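Side-chain contacts in separin (Saccharomyces cerevisiae, PDB 5U1T), which cleaves the MCD1/SCC1 subunit of cohesin at the onset of anaphase as a caspase-like cysteine protease, so that chromosomes can segregate: residues A[115-120]-A[147-152]; A[412-417]-A[439-444]; A[654-659]-A[870-875]; A[1146-1151]-A[1236-1241]. One frame throughout, in Å; residues are numbered along the deposited sequence.

Interaction 1: A[115-120]-A[147-152]; sequences NILLAD and DEYLPH
The phenol ring of Tyr-149 takes a slanting approach from Leu-117, whose CD1 methyl comes within 4.3 Å of ring atom CD2. The second flat group, the imidazole of His-152, behaves differently: CB of His-152 comes no nearer than 5.0 Å, to CD1 of Leu-117, and the ring leads away from there. What His-152 offers instead is its backbone, since its carbonyl O lies 4.1 Å from CD2 of Leu-118. That methyl gets there because CG of Leu-118 stands beside the backbone N, opposite the carbonyl carbon (chi1 -53°). The contact is thus loose and mainly apolar, with two neighbouring leucines fitting against one turn of helix. Leucine suits both positions because its branched, apolar end can pack on a ring and on helix backbone without needing a polar partner. The turn they meet is kinked at Pro-151, whose imino N has no hydrogen to give to the preceding turn. Leu-118 is the residue at which helix 113-117 stops, and Ala-119 N still bonds to Ile-116 O at 3.0 Å. Leu-117 and Tyr-149 both lean on Ile-140 of helix 129-142, the helix between them in the chain, whose Lys-133 also binds the carbonyl O atoms of Leu-117 and Ala-119. Leu-118 continues onto Glu-155 and Leu-156, one turn further along helix 146-158.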
# COMPACT_ATOMS: atom_id res chain seq x y z
N ASN A 115 28.63 -43.29 38.12
CA ASN A 115 28.24 -42.17 37.25
C ASN A 115 27.47 -41.07 38.02
O ASN A 115 27.67 -39.89 37.78
CB ASN A 115 27.41 -42.69 36.07
CG ASN A 115 28.21 -43.56 35.09
OD1 ASN A 115 29.41 -43.34 34.86
ND2 ASN A 115 27.53 -44.53 34.48
N ILE A 116 26.60 -41.49 38.94
CA ILE A 116 25.96 -40.60 39.91
C ILE A 116 26.99 -39.82 40.72
O ILE A 116 26.98 -38.58 40.72
CB ILE A 116 25.05 -41.39 40.88
CG1 ILE A 116 23.97 -42.14 40.11
CG2 ILE A 116 24.47 -40.49 41.96
CD1 ILE A 116 23.22 -41.31 39.08
N LEU A 117 27.87 -40.55 41.39
CA LEU A 117 28.91 -39.97 42.23
C LEU A 117 29.75 -38.89 41.57
O LEU A 117 30.03 -37.88 42.18
CB LEU A 117 29.84 -41.09 42.75
CG LEU A 117 29.20 -42.06 43.74
CD1 LEU A 117 30.16 -43.18 44.08
CD2 LEU A 117 28.76 -41.33 44.99
N LEU A 118 30.17 -39.09 40.33
CA LEU A 118 31.00 -38.07 39.70
C LEU A 118 30.21 -37.16 38.74
O LEU A 118 30.79 -36.51 37.87
CB LEU A 118 32.17 -38.74 38.97
CG LEU A 118 33.02 -39.72 39.80
CD1 LEU A 118 34.22 -40.22 39.04
CD2 LEU A 118 33.48 -39.09 41.10
N ALA A 119 28.89 -37.06 38.91
CA ALA A 119 28.10 -36.11 38.11
C ALA A 119 28.35 -34.68 38.53
O ALA A 119 28.36 -34.36 39.71
CB ALA A 119 26.62 -36.41 38.23
N ASP A 120 28.55 -33.81 37.55
CA ASP A 120 28.66 -32.39 37.84
C ASP A 120 27.34 -31.78 38.29
O ASP A 120 26.26 -32.29 37.97
CB ASP A 120 29.17 -31.65 36.63
CG ASP A 120 30.66 -31.65 36.57
OD1 ASP A 120 31.28 -30.95 37.39
OD2 ASP A 120 31.21 -32.37 35.71
N ASP A 147 35.02 -51.74 48.96
CA ASP A 147 36.27 -52.18 48.34
C ASP A 147 36.31 -51.99 46.81
O ASP A 147 37.28 -51.47 46.27
CB ASP A 147 36.54 -53.65 48.68
CG ASP A 147 37.37 -53.82 49.96
OD1 ASP A 147 37.83 -52.79 50.51
OD2 ASP A 147 37.57 -54.99 50.40
N GLU A 148 35.25 -52.40 46.11
CA GLU A 148 35.20 -52.29 44.65
C GLU A 148 34.97 -50.87 44.19
O GLU A 148 35.34 -50.50 43.08
CB GLU A 148 34.11 -53.20 44.07
CG GLU A 148 32.98 -53.57 45.03
CD GLU A 148 33.38 -54.67 46.01
OE1 GLU A 148 33.07 -55.85 45.76
OE2 GLU A 148 34.02 -54.33 47.04
N TYR A 149 34.36 -50.05 45.04
CA TYR A 149 34.09 -48.67 44.66
C TYR A 149 35.23 -47.75 45.02
O TYR A 149 35.20 -46.56 44.70
CB TYR A 149 32.81 -48.18 45.32
CG TYR A 149 31.58 -48.33 44.47
CD1 TYR A 149 30.83 -49.50 44.51
CD2 TYR A 149 31.17 -47.32 43.62
CE1 TYR A 149 29.70 -49.65 43.74
CE2 TYR A 149 30.03 -47.46 42.85
CZ TYR A 149 29.30 -48.63 42.91
OH TYR A 149 28.17 -48.79 42.14
N LEU A 150 36.25 -48.30 45.68
CA LEU A 150 37.23 -47.49 46.40
C LEU A 150 37.87 -46.36 45.58
O LEU A 150 37.84 -45.22 46.02
CB LEU A 150 38.32 -48.38 47.01
CG LEU A 150 39.48 -47.61 47.64
CD1 LEU A 150 38.99 -46.66 48.75
CD2 LEU A 150 40.51 -48.56 48.16
N PRO A 151 38.45 -46.66 44.40
CA PRO A 151 39.05 -45.55 43.65
C PRO A 151 38.03 -44.48 43.23
O PRO A 151 38.40 -43.31 43.09
CB PRO A 151 39.64 -46.23 42.42
CG PRO A 151 38.82 -47.47 42.26
CD PRO A 151 38.52 -47.93 43.65
N HIS A 152 36.78 -44.85 43.04
CA HIS A 152 35.77 -43.85 42.70
C HIS A 152 35.36 -43.01 43.90
O HIS A 152 35.08 -41.82 43.78
CB HIS A 152 34.55 -44.52 42.09
CG HIS A 152 34.88 -45.43 40.96
ND1 HIS A 152 35.73 -45.05 39.94
CD2 HIS A 152 34.49 -46.69 40.69
CE1 HIS A 152 35.84 -46.05 39.09
NE2 HIS A 152 35.10 -47.06 39.51

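Interaction 2: A[412-417]-A[439-444]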
# COMPACT_ATOMS: atom_id res chain seq x y z
N LEU A 412 31.89 -34.58 17.10
CA LEU A 412 30.93 -34.99 18.12
C LEU A 412 31.52 -34.69 19.50
O LEU A 412 30.82 -34.20 20.38
CB LEU A 412 30.56 -36.46 17.99
CG LEU A 412 29.50 -36.80 16.95
CD1 LEU A 412 29.43 -38.29 16.70
CD2 LEU A 412 28.15 -36.26 17.37
N LYS A 413 32.81 -34.94 19.67
CA LYS A 413 33.43 -34.65 20.95
C LYS A 413 33.44 -33.14 21.22
O LYS A 413 33.26 -32.68 22.34
CB LYS A 413 34.84 -35.23 21.03
CG LYS A 413 35.25 -35.62 22.44
CD LYS A 413 36.73 -35.88 22.57
CE LYS A 413 37.12 -36.30 24.01
NZ LYS A 413 36.64 -35.30 25.03
N THR A 414 33.64 -32.37 20.16
CA THR A 414 33.63 -30.92 20.25
C THR A 414 32.25 -30.37 20.67
O THR A 414 32.15 -29.62 21.64
CB THR A 414 34.05 -30.29 18.91
OG1 THR A 414 35.39 -30.70 18.60
CG2 THR A 414 33.94 -28.76 18.95
N ALA A 415 31.21 -30.74 19.92
CA ALA A 415 29.84 -30.37 20.24
C ALA A 415 29.49 -30.63 21.70
O ALA A 415 28.97 -29.76 22.40
CB ALA A 415 28.87 -31.15 19.34
N ASN A 416 29.80 -31.83 22.16
CA ASN A 416 29.42 -32.20 23.52
C ASN A 416 30.15 -31.41 24.58
O ASN A 416 29.57 -31.08 25.61
CB ASN A 416 29.64 -33.68 23.73
CG ASN A 416 28.65 -34.26 24.69
OD1 ASN A 416 27.54 -33.76 24.82
ND2 ASN A 416 29.04 -35.31 25.38
N LEU A 417 31.41 -31.08 24.35
CA LEU A 417 32.16 -30.30 25.31
C LEU A 417 31.58 -28.90 25.38
O LEU A 417 31.51 -28.30 26.46
CB LEU A 417 33.64 -30.25 24.96
CG LEU A 417 34.52 -29.62 26.03
CD1 LEU A 417 34.23 -30.24 27.36
CD2 LEU A 417 35.97 -29.80 25.66
N GLU A 439 26.68 -23.34 14.54
CA GLU A 439 26.65 -23.02 13.12
C GLU A 439 27.97 -23.45 12.46
O GLU A 439 27.96 -24.09 11.42
CB GLU A 439 26.40 -21.54 12.90
CG GLU A 439 26.31 -21.17 11.44
CD GLU A 439 25.60 -19.84 11.22
OE1 GLU A 439 25.77 -18.94 12.08
OE2 GLU A 439 24.88 -19.70 10.21
N LYS A 440 29.10 -23.13 13.07
CA LYS A 440 30.38 -23.43 12.43
C LYS A 440 30.67 -24.93 12.45
O LYS A 440 31.17 -25.46 11.46
CB LYS A 440 31.52 -22.63 13.09
CG LYS A 440 31.23 -21.13 13.20
CD LYS A 440 32.40 -20.20 12.76
CE LYS A 440 31.86 -18.87 12.17
NZ LYS A 440 32.94 -17.96 11.60
N PHE A 441 30.35 -25.62 13.56
CA PHE A 441 30.43 -27.09 13.63
C PHE A 441 29.63 -27.73 12.50
O PHE A 441 30.19 -28.46 11.68
CB PHE A 441 29.89 -27.65 14.97
CG PHE A 441 30.53 -27.06 16.20
CD1 PHE A 441 31.79 -26.47 16.14
CD2 PHE A 441 29.87 -27.10 17.41
CE1 PHE A 441 32.35 -25.93 17.27
CE2 PHE A 441 30.44 -26.56 18.54
CZ PHE A 441 31.68 -25.97 18.47
N ILE A 442 28.33 -27.42 12.46
CA ILE A 442 27.42 -28.03 11.49
C ILE A 442 27.97 -27.85 10.09
O ILE A 442 28.05 -28.81 9.33
CB ILE A 442 26.01 -27.43 11.58
CG1 ILE A 442 25.39 -27.82 12.92
CG2 ILE A 442 25.15 -27.96 10.45
CD1 ILE A 442 24.10 -27.12 13.22
N SER A 443 28.41 -26.64 9.79
CA SER A 443 29.06 -26.36 8.53
C SER A 443 30.26 -27.27 8.26
O SER A 443 30.52 -27.63 7.12
CB SER A 443 29.50 -24.91 8.49
OG SER A 443 28.37 -24.06 8.59
N SER A 444 30.98 -27.66 9.32
CA SER A 444 32.20 -28.42 9.15
C SER A 444 31.94 -29.93 9.03
O SER A 444 32.81 -30.68 8.55
CB SER A 444 33.16 -28.14 10.31
OG SER A 444 32.59 -28.47 11.56
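Helices 408-425 and 431-444 follow one another in the chain as an alpha-helical hairpin, and Thr-414 and Phe-441 touch where its two arms face each other. CG2 of Thr-414 lies over one face of the Phe-441 ring, 4.0 Å from the centroid and 27° off the ring normal, which makes it a CH-pi contact. The methyl is displaced toward the far end of the ring, with CZ of Phe-441 at 3.6 Å from Thr-414 CG2. Beside it the backbone of the same helix joins in: CA of Ala-415 is 4.2 Å from CE2 of Phe-441, an approach to which the small alanine side chain is well suited. Thr-414 can present carbon here because its two branches are sorted by the first torsion (chi1 -62°). CG2 is trans to the backbone N, while OG1 turns beside that N and hydrogen-bonds to the carbonyl O of Phe-410, one turn earlier. On the far side of the other arm, Glu-439 O is gripped twice by Ser-443, from opposite faces of its plane: by the backbone N at 3.1 Å and by OG at 2.9 Å. Phe-441 also packs on Leu-411 and Glu-418 of helix 408-425 and stacks edge-to-face with Phe-438, while Ser-444 touches an apolar side chain of another protein chain. The chemistry across the arms is therefore carbon on carbon: the threonine hydroxyl is turned back to its own helix, and a buried aromatic face is matched by a methyl that asks for no polar partner.

Interaction 3: A[654-659]-A[870-875]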
# COMPACT_ATOMS: atom_id res chain seq x y z
N LEU A 654 -3.46 11.51 11.19
CA LEU A 654 -3.73 11.93 9.83
C LEU A 654 -5.03 11.34 9.30
O LEU A 654 -5.86 12.06 8.74
CB LEU A 654 -2.57 11.57 8.91
CG LEU A 654 -1.24 12.26 9.18
CD1 LEU A 654 -0.15 11.59 8.38
CD2 LEU A 654 -1.27 13.73 8.85
N SER A 655 -5.25 10.04 9.47
CA SER A 655 -6.49 9.46 8.98
C SER A 655 -7.72 10.10 9.64
O SER A 655 -8.79 10.18 9.05
CB SER A 655 -6.49 7.95 9.19
OG SER A 655 -7.60 7.33 8.56
N LEU A 656 -7.56 10.59 10.87
CA LEU A 656 -8.68 11.23 11.54
C LEU A 656 -8.65 12.76 11.38
O LEU A 656 -9.38 13.50 12.07
CB LEU A 656 -8.71 10.84 13.02
CG LEU A 656 -9.24 9.42 13.17
CD1 LEU A 656 -9.34 9.00 14.62
CD2 LEU A 656 -10.57 9.24 12.47
N TYR A 657 -7.83 13.22 10.43
CA TYR A 657 -7.60 14.65 10.14
C TYR A 657 -7.33 15.45 11.42
O TYR A 657 -7.75 16.59 11.57
CB TYR A 657 -8.77 15.25 9.34
CG TYR A 657 -8.76 14.80 7.88
CD1 TYR A 657 -9.39 13.62 7.48
CD2 TYR A 657 -8.10 15.55 6.91
CE1 TYR A 657 -9.37 13.22 6.17
CE2 TYR A 657 -8.08 15.15 5.60
CZ TYR A 657 -8.71 13.99 5.23
OH TYR A 657 -8.67 13.58 3.91
N MET A 658 -6.59 14.83 12.34
CA MET A 658 -6.12 15.55 13.50
C MET A 658 -4.78 16.17 13.16
O MET A 658 -3.73 15.73 13.61
CB MET A 658 -6.02 14.62 14.70
CG MET A 658 -7.26 13.80 14.98
SD MET A 658 -7.07 12.93 16.55
CE MET A 658 -8.43 11.78 16.48
N ILE A 659 -4.82 17.21 12.34
CA ILE A 659 -3.60 17.76 11.78
C ILE A 659 -2.73 18.35 12.89
O ILE A 659 -1.51 18.26 12.85
CB ILE A 659 -3.89 18.80 10.67
CG1 ILE A 659 -4.11 18.12 9.33
CG2 ILE A 659 -2.70 19.69 10.45
CD1 ILE A 659 -5.31 17.25 9.27
N ALA A 870 -15.82 0.99 14.57
CA ALA A 870 -14.37 1.19 14.67
C ALA A 870 -13.79 2.08 13.56
O ALA A 870 -12.86 2.86 13.79
CB ALA A 870 -13.66 -0.15 14.68
N ASP A 871 -14.34 1.93 12.35
CA ASP A 871 -13.91 2.71 11.18
C ASP A 871 -14.85 3.90 10.86
O ASP A 871 -15.79 3.76 10.07
CB ASP A 871 -13.81 1.79 9.97
CG ASP A 871 -13.19 2.47 8.78
OD1 ASP A 871 -12.91 3.69 8.84
OD2 ASP A 871 -12.98 1.78 7.76
N ILE A 872 -14.57 5.06 11.44
CA ILE A 872 -15.48 6.20 11.29
C ILE A 872 -15.44 6.75 9.85
O ILE A 872 -16.45 7.16 9.33
CB ILE A 872 -15.19 7.34 12.31
CG1 ILE A 872 -16.24 8.45 12.20
CG2 ILE A 872 -13.81 7.93 12.12
CD1 ILE A 872 -17.68 7.96 12.24
N THR A 873 -14.27 6.72 9.22
CA THR A 873 -14.14 7.22 7.87
C THR A 873 -14.89 6.32 6.85
O THR A 873 -15.42 6.84 5.87
CB THR A 873 -12.66 7.41 7.46
OG1 THR A 873 -11.95 6.18 7.54
CG2 THR A 873 -11.98 8.41 8.37
N SER A 874 -14.97 5.01 7.06
CA SER A 874 -15.83 4.19 6.21
C SER A 874 -17.31 4.38 6.52
O SER A 874 -18.15 4.22 5.64
CB SER A 874 -15.51 2.70 6.34
OG SER A 874 -14.35 2.35 5.63
N LEU A 875 -17.64 4.69 7.77
CA LEU A 875 -19.04 4.84 8.19
C LEU A 875 -19.64 6.13 7.62
O LEU A 875 -20.77 6.11 7.10
CB LEU A 875 -19.16 4.85 9.71
CG LEU A 875 -20.58 5.10 10.23
CD1 LEU A 875 -21.55 3.98 9.90
CD2 LEU A 875 -20.56 5.38 11.72
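A Schellman motif ending helix 642-655 meets the capped start of helix 872-881, with Leu-656 and Ile-872 touching at the join. CD2 of Leu-656 is 3.5 Å from CG2 of Ile-872, the two side chains crossing at about a right angle. Next to them the methyl CG2 of Thr-873 lies 3.7 Å from the carbonyl O of Ser-655, in the last turn of the first helix. Past Leu-656 the chain turns at Tyr-657, the C-prime residue, whose positive phi (48°) belongs to this ending and whose N bonds to Leu-654 O at 2.8 Å. The second helix is held by Asp-871 at the N-cap. Its OD1 accepts from Ser-874 N at 3.0 Å, a donor well above the carboxylate plane, and from Thr-873 OG1, also at 3.0 Å but nearly in line with the C-O bond. Ser-874 OG gives a third bond, to OD2 of Asp-871. Arg-834 of helix 829-845 hydrogen-bonds to Ser-874 OG and makes a long, weak ion pair with Asp-871; Ser-655 OG is hydrogen-bonded to Asp-621. Tyr-895 of helix 893-896 packs on both Leu-656 and Ile-872. In Thr-873, with chi1 at 60°, OG1 sits between N and the carbonyl carbon, facing Asp-871, while the methyl is presented to the other helix. The polar bonds lie within the cap or to residues outside the two segments; first-turn N-H groups, lacking a preceding turn's carbonyls, would probably stabilise the carboxylate, and methyls make the join, on another methyl and on a carbonyl oxygen.

Interaction 4: A[1146-1151]-A[1236-1241]; sequences LLLSKL and SWFNGV
Residues 1146-1151 run as an extended strand, while 1236-1241 leave the end of helix 1209-1237 and turn; the pair is nearest at Leu-1146 and Trp-1237, whose CA atoms are 7.8 Å apart, and has spread to 10.2 Å between the CA atoms of Leu-1148 and Val-1241. The turn is closed by Val-1241 N bonding to Phe-1238 O at 3.0 Å. Gly-1240 belongs in it, with phi 97° and psi -8°, a conformation in which a beta carbon would press on the carbonyl O of Asn-1239. Leu-1146 and Leu-1148, two residues apart on the strand, direct their side chains to the same side, where the aromatic pair waits. CD2 of Leu-1146 does most of the touching: it meets Phe-1238 obliquely, 3.8 Å from both CE2 and CZ, and also comes within 4.4 Å of Trp-1237 CE3. It is carried there by a first torsion of -169°, which sets CG trans to the backbone N. Leu-1148 reaches the same phenylalanine differently, its CD1 lying near the ring plane at the edge, 4.3 Å from CE2 of Phe-1238. Leucine suits both places, its methyls meeting flat, apolar rings. The indole keeps its one polar atom occupied, since NE1 of Trp-1237 donates to Leu-1178 O, and Phe-1238 makes an edge-to-face stack with Phe-1376. Strand 1146-1152 itself lies between antiparallel partners 1132-1139 and 1157-1163 in a mixed sheet, so this contact packs the helix end against one side of that sheet, with helix 1180-1198 resting on Trp-1237.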
# COMPACT_ATOMS: atom_id res chain seq x y z
N LEU A 1146 -31.15 28.78 -22.44
CA LEU A 1146 -30.32 28.77 -23.64
C LEU A 1146 -29.51 30.06 -23.65
O LEU A 1146 -29.94 31.09 -23.14
CB LEU A 1146 -31.15 28.64 -24.91
CG LEU A 1146 -30.38 28.34 -26.20
CD1 LEU A 1146 -29.83 26.93 -26.20
CD2 LEU A 1146 -31.30 28.56 -27.40
N LEU A 1147 -28.31 29.99 -24.22
CA LEU A 1147 -27.36 31.08 -24.15
C LEU A 1147 -26.77 31.35 -25.51
O LEU A 1147 -26.04 30.51 -26.04
CB LEU A 1147 -26.24 30.76 -23.16
CG LEU A 1147 -26.51 30.54 -21.68
CD1 LEU A 1147 -25.18 30.35 -20.99
CD2 LEU A 1147 -27.27 31.71 -21.09
N LEU A 1148 -27.06 32.52 -26.06
CA LEU A 1148 -26.49 32.93 -27.32
C LEU A 1148 -25.51 34.09 -27.12
O LEU A 1148 -25.75 34.97 -26.31
CB LEU A 1148 -27.60 33.34 -28.29
CG LEU A 1148 -28.80 32.39 -28.41
CD1 LEU A 1148 -29.79 32.91 -29.43
CD2 LEU A 1148 -28.33 30.99 -28.78
N SER A 1149 -24.41 34.09 -27.85
CA SER A 1149 -23.56 35.27 -27.93
C SER A 1149 -23.16 35.45 -29.37
O SER A 1149 -23.20 34.50 -30.15
CB SER A 1149 -22.32 35.14 -27.06
OG SER A 1149 -22.68 34.99 -25.70
N LYS A 1150 -22.79 36.66 -29.74
CA LYS A 1150 -22.45 36.94 -31.12
C LYS A 1150 -21.27 37.86 -31.15
O LYS A 1150 -21.12 38.74 -30.30
CB LYS A 1150 -23.62 37.56 -31.89
CG LYS A 1150 -23.43 37.57 -33.40
CD LYS A 1150 -24.20 38.72 -34.05
CE LYS A 1150 -25.70 38.64 -33.78
NZ LYS A 1150 -26.43 39.94 -33.96
N LEU A 1151 -20.42 37.65 -32.13
CA LEU A 1151 -19.20 38.40 -32.28
C LEU A 1151 -19.11 38.90 -33.72
O LEU A 1151 -18.92 38.11 -34.64
CB LEU A 1151 -18.02 37.52 -31.91
CG LEU A 1151 -16.72 38.19 -31.49
CD1 LEU A 1151 -16.03 37.33 -30.44
CD2 LEU A 1151 -15.83 38.41 -32.71
N SER A 1236 -40.41 28.03 -29.99
CA SER A 1236 -40.46 28.21 -28.55
C SER A 1236 -39.25 28.95 -28.05
O SER A 1236 -39.35 29.97 -27.36
CB SER A 1236 -40.55 26.88 -27.82
OG SER A 1236 -41.86 26.36 -27.89
N TRP A 1237 -38.11 28.39 -28.38
CA TRP A 1237 -36.86 28.88 -27.89
C TRP A 1237 -36.38 30.21 -28.38
O TRP A 1237 -35.66 30.87 -27.67
CB TRP A 1237 -35.82 27.81 -28.13
CG TRP A 1237 -36.10 26.59 -27.38
CD1 TRP A 1237 -37.21 26.33 -26.70
CD2 TRP A 1237 -35.26 25.47 -27.23
NE1 TRP A 1237 -37.13 25.11 -26.12
CE2 TRP A 1237 -35.93 24.56 -26.43
CE3 TRP A 1237 -33.99 25.14 -27.69
CZ2 TRP A 1237 -35.39 23.35 -26.09
CZ3 TRP A 1237 -33.46 23.95 -27.34
CH2 TRP A 1237 -34.15 23.07 -26.56
N PHE A 1238 -36.77 30.63 -29.57
CA PHE A 1238 -36.29 31.90 -30.08
C PHE A 1238 -37.39 32.89 -30.38
O PHE A 1238 -37.29 33.66 -31.31
CB PHE A 1238 -35.46 31.68 -31.32
CG PHE A 1238 -34.51 30.56 -31.20
CD1 PHE A 1238 -34.94 29.28 -31.31
CD2 PHE A 1238 -33.19 30.79 -30.96
CE1 PHE A 1238 -34.06 28.24 -31.19
CE2 PHE A 1238 -32.31 29.76 -30.84
CZ PHE A 1238 -32.75 28.49 -30.95
N ASN A 1239 -38.43 32.87 -29.57
CA ASN A 1239 -39.54 33.75 -29.82
C ASN A 1239 -39.09 35.18 -29.74
O ASN A 1239 -38.76 35.69 -28.68
CB ASN A 1239 -40.71 33.45 -28.90
CG ASN A 1239 -40.30 33.29 -27.48
OD1 ASN A 1239 -39.11 33.24 -27.17
ND2 ASN A 1239 -41.27 33.21 -26.59
N GLY A 1240 -39.02 35.81 -30.89
CA GLY A 1240 -38.64 37.19 -30.97
C GLY A 1240 -37.21 37.48 -31.28
O GLY A 1240 -36.86 38.61 -31.54
N VAL A 1241 -36.36 36.46 -31.29
CA VAL A 1241 -34.95 36.71 -31.53
C VAL A 1241 -34.28 35.87 -32.58
O VAL A 1241 -33.08 35.67 -32.53
CB VAL A 1241 -34.16 36.61 -30.23
CG1 VAL A 1241 -34.43 37.81 -29.36
CG2 VAL A 1241 -34.52 35.35 -29.50

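How the interactions relate
The four contacts follow one another along an elongated chain, each closing before the next opens. Interactions 1 and 2 are the closest neighbours, with centres about 29 Å apart; interactions 1 and 4 are about 122 Å apart, on opposite sides of the chain's centre. All the residues that touch in interactions 2 and 4 are buried. Interactions 1 and 3 are only partly buried, and in each a methyl also meets a backbone carbonyl oxygen. Interactions 1, 2 and 4 set aliphatic carbon on aromatic rings, whereas interaction 3 has no aromatic side chain among those that touch. Three contacts join helix to helix, whereas interaction 4 sets a helix end on a beta-sheet, in the part of the chain that belongs to the C50 peptidase family.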